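Sensor protein, Kinase (Polaromonas sp. JS666, PDB 3GRC) probably takes part in two-component signalling, through a CheY-like receiver domain of the kind that accepts a phosphoryl group from a histidine kinase. Local coordinates at residues L10-D15 with A40-Q45. Residues are numbered along the deposited sequence; the frame is centred on the assembly and turned at random.
Sequences LICEDD and AQALEQ
Leu10 and Cys12 reach from one side of their strand onto the inner face of helix 39-48. The two methyl groups of Leu10 part company there. Leu10 CD1 meets Gln45 CG at 3.9 Å. Leu10 CD2 lies 3.9 Å from the backbone O of Ala42. Leu10 CD2 also packs loosely on Ala42 CB, at 4.4 Å. One turn of helix is thus spanned by a single forked side chain. Cys12, two residues further along the same side of the strand, meets Ala42 with its sulfur, Cys12 SG standing 4.0 Å from Ala42 CB. The CB of Cys12 already points to the helix. With SG anti to the backbone N (chi1 177°), the CB-SG bond runs mainly along the strand, and the sulfur lies alongside the Ala42 methyl. That methyl takes the sulfur directly, and Leu10 CD2 only more distantly, since CD2 lies nearer the carbonyl oxygen. The backbones come close at this point, with the CA atoms of Cys12 and Ala42 6.3 Å apart.

The setting is the receiver fold of the CheY family, a parallel five-stranded sheet with helices on both faces. Strand 10-12 runs nearly antiparallel to helix 40-45, at 164° between their directions. Leu10 and Cys12 also touch Val36 of the neighbouring strand, and Leu68 of helix 65-73 touches both Cys12 and Ala42.

Gln45 lends this contact its aliphatic part. Its side chain and that of Leu10 pass each other at a slant, with Leu10 CD1 against the CG methylene. The bend at chi2 (54°) turns the amide off to the hydroxyl of Tyr51, which NE2 hydrogen-bonds. Past the strand, Asp15 N donates to Glu13 OE2 at 2.7 Å, on the anti lone pair. Glu13 OE1 forms a salt bridge with Lys110, and OE2 lies close to Asp57, which by position is probably the phosphoacceptor, as in other receiver domains.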
ATOM      1  N   LEU A  10      -0.775  -4.384  -4.995  1.00 18.59           N
ATOM      2  CA  LEU A  10      -1.872  -4.912  -4.197  1.00 16.72           C
ATOM      3  C   LEU A  10      -2.498  -3.749  -3.421  1.00 16.98           C
ATOM      4  O   LEU A  10      -1.863  -3.152  -2.555  1.00 18.51           O
ATOM      5  CB  LEU A  10      -1.389  -5.981  -3.219  1.00 17.81           C
ATOM      6  CG  LEU A  10      -2.442  -6.502  -2.230  1.00 19.09           C
ATOM      7  CD1 LEU A  10      -3.556  -7.250  -2.955  1.00 18.49           C
ATOM      8  CD2 LEU A  10      -1.765  -7.430  -1.231  1.00 22.56           C
ATOM      9  N   ILE A  11      -3.739  -3.429  -3.762  1.00 14.98           N
ATOM     10  CA  ILE A  11      -4.486  -2.354  -3.129  1.00 16.26           C
ATOM     11  C   ILE A  11      -5.308  -2.861  -1.947  1.00 16.73           C
ATOM     12  O   ILE A  11      -6.232  -3.650  -2.129  1.00 19.09           O
ATOM     13  CB  ILE A  11      -5.482  -1.715  -4.119  1.00 14.85           C
ATOM     14  CG1 ILE A  11      -4.747  -1.214  -5.355  1.00 14.02           C
ATOM     15  CG2 ILE A  11      -6.262  -0.602  -3.429  1.00 13.00           C
ATOM     16  CD1 ILE A  11      -5.680  -0.759  -6.448  1.00 12.37           C
ATOM     17  N   CYS A  12      -4.982  -2.406  -0.746  1.00 18.12           N
ATOM     18  CA  CYS A  12      -5.732  -2.800   0.438  1.00 18.71           C
ATOM     19  C   CYS A  12      -6.460  -1.544   0.874  1.00 20.31           C
ATOM     20  O   CYS A  12      -5.856  -0.624   1.452  1.00 19.92           O
ATOM     21  CB  CYS A  12      -4.792  -3.284   1.540  1.00 21.54           C
ATOM     22  SG  CYS A  12      -5.579  -3.737   3.097  1.00 25.21           S
ATOM     23  N   GLU A  13      -7.760  -1.507   0.589  1.00 19.25           N
ATOM     24  CA  GLU A  13      -8.579  -0.343   0.895  1.00 19.34           C
ATOM     25  C   GLU A  13      -9.979  -0.744   1.328  1.00 20.00           C
ATOM     26  O   GLU A  13     -10.641  -1.556   0.684  1.00 18.10           O
ATOM     27  CB  GLU A  13      -8.634   0.567  -0.343  1.00 19.25           C
ATOM     28  CG  GLU A  13      -9.708   1.667  -0.345  1.00 20.02           C
ATOM     29  CD  GLU A  13      -9.518   2.717   0.734  1.00 19.68           C
ATOM     30  OE1 GLU A  13      -8.468   3.379   0.752  1.00 22.25           O
ATOM     31  OE2 GLU A  13     -10.427   2.884   1.560  1.00 25.73           O
ATOM     32  N   ASP A  14     -10.413  -0.172   2.434  1.00 19.10           N
ATOM     33  CA  ASP A  14     -11.729  -0.444   2.979  1.00 21.25           C
ATOM     34  C   ASP A  14     -12.881   0.144   2.151  1.00 20.76           C
ATOM     35  O   ASP A  14     -13.951  -0.454   2.059  1.00 22.89           O
ATOM     36  CB  ASP A  14     -11.812   0.091   4.411  1.00 21.89           C
ATOM     37  CG  ASP A  14     -13.179  -0.119   5.031  1.00 24.98           C
ATOM     38  OD1 ASP A  14     -13.574  -1.279   5.232  1.00 25.30           O
ATOM     39  OD2 ASP A  14     -13.869   0.880   5.306  1.00 30.05           O
ATOM     40  N   ASP A  15     -12.663   1.310   1.551  1.00 19.41           N
ATOM     41  CA  ASP A  15     -13.700   1.986   0.768  1.00 18.80           C
ATOM     42  C   ASP A  15     -13.727   1.520  -0.699  1.00 18.06           C
ATOM     43  O   ASP A  15     -12.776   1.732  -1.453  1.00 17.89           O
ATOM     44  CB  ASP A  15     -13.470   3.503   0.844  1.00 22.30           C
ATOM     45  CG  ASP A  15     -14.644   4.323   0.294  1.00 24.73           C
ATOM     46  OD1 ASP A  15     -15.160   4.002  -0.797  1.00 24.16           O
ATOM     47  OD2 ASP A  15     -15.036   5.310   0.956  1.00 27.38           O
ATOM     48  N   ALA A  40      -6.648  -9.038   6.595  1.00 26.56           N
ATOM     49  CA  ALA A  40      -6.652 -10.488   6.454  1.00 26.33           C
ATOM     50  C   ALA A  40      -6.524 -10.854   4.976  1.00 27.43           C
ATOM     51  O   ALA A  40      -5.669 -11.669   4.597  1.00 27.44           O
ATOM     52  CB  ALA A  40      -7.941 -11.065   7.038  1.00 26.06           C
ATOM     53  N   GLN A  41      -7.371 -10.244   4.145  1.00 25.10           N
ATOM     54  CA  GLN A  41      -7.335 -10.495   2.713  1.00 25.61           C
ATOM     55  C   GLN A  41      -5.982 -10.120   2.131  1.00 25.54           C
ATOM     56  O   GLN A  41      -5.468 -10.809   1.250  1.00 24.81           O
ATOM     57  CB  GLN A  41      -8.407  -9.699   1.991  1.00 25.84           C
ATOM     58  CG  GLN A  41      -9.804 -10.198   2.182  1.00 25.91           C
ATOM     59  CD  GLN A  41     -10.718  -9.658   1.109  1.00 28.24           C
ATOM     60  OE1 GLN A  41     -10.597  -8.496   0.714  1.00 28.39           O
ATOM     61  NE2 GLN A  41     -11.640 -10.493   0.627  1.00 23.73           N
ATOM     62  N   ALA A  42      -5.408  -9.028   2.623  1.00 24.37           N
ATOM     63  CA  ALA A  42      -4.115  -8.598   2.126  1.00 25.85           C
ATOM     64  C   ALA A  42      -3.041  -9.641   2.462  1.00 26.65           C
ATOM     65  O   ALA A  42      -2.224  -9.995   1.613  1.00 24.94           O
ATOM     66  CB  ALA A  42      -3.755  -7.240   2.709  1.00 24.14           C
ATOM     67  N   LEU A  43      -3.050 -10.140   3.694  1.00 27.73           N
ATOM     68  CA  LEU A  43      -2.073 -11.147   4.106  1.00 31.65           C
ATOM     69  C   LEU A  43      -2.191 -12.427   3.266  1.00 33.12           C
ATOM     70  O   LEU A  43      -1.187 -12.991   2.829  1.00 35.23           O
ATOM     71  CB  LEU A  43      -2.240 -11.462   5.598  1.00 31.39           C
ATOM     72  CG  LEU A  43      -1.773 -10.311   6.494  1.00 32.40           C
ATOM     73  CD1 LEU A  43      -2.125 -10.556   7.950  1.00 32.87           C
ATOM     74  CD2 LEU A  43      -0.272 -10.159   6.317  1.00 32.90           C
ATOM     75  N   GLU A  44      -3.420 -12.866   3.023  1.00 33.88           N
ATOM     76  CA  GLU A  44      -3.655 -14.061   2.220  1.00 35.42           C
ATOM     77  C   GLU A  44      -3.183 -13.839   0.780  1.00 35.40           C
ATOM     78  O   GLU A  44      -2.356 -14.587   0.245  1.00 36.61           O
ATOM     79  CB  GLU A  44      -5.152 -14.392   2.201  1.00 38.68           C
ATOM     80  CG  GLU A  44      -5.490 -15.710   1.516  1.00 45.32           C
ATOM     81  CD  GLU A  44      -6.988 -15.910   1.281  1.00 48.42           C
ATOM     82  OE1 GLU A  44      -7.809 -15.556   2.158  1.00 50.97           O
ATOM     83  OE2 GLU A  44      -7.345 -16.443   0.210  1.00 50.70           O
ATOM     84  N   GLN A  45      -3.703 -12.783   0.164  1.00 34.31           N
ATOM     85  CA  GLN A  45      -3.406 -12.467  -1.226  1.00 32.43           C
ATOM     86  C   GLN A  45      -1.959 -12.136  -1.582  1.00 32.54           C
ATOM     87  O   GLN A  45      -1.490 -12.499  -2.661  1.00 30.91           O
ATOM     88  CB  GLN A  45      -4.313 -11.314  -1.681  1.00 32.58           C
ATOM     89  CG  GLN A  45      -4.295 -11.045  -3.166  1.00 29.51           C
ATOM     90  CD  GLN A  45      -4.615 -12.281  -3.975  1.00 27.73           C
ATOM     91  OE1 GLN A  45      -5.523 -13.025  -3.638  1.00 28.68           O
ATOM     92  NE2 GLN A  45      -3.869 -12.501  -5.048  1.00 27.07           N
TER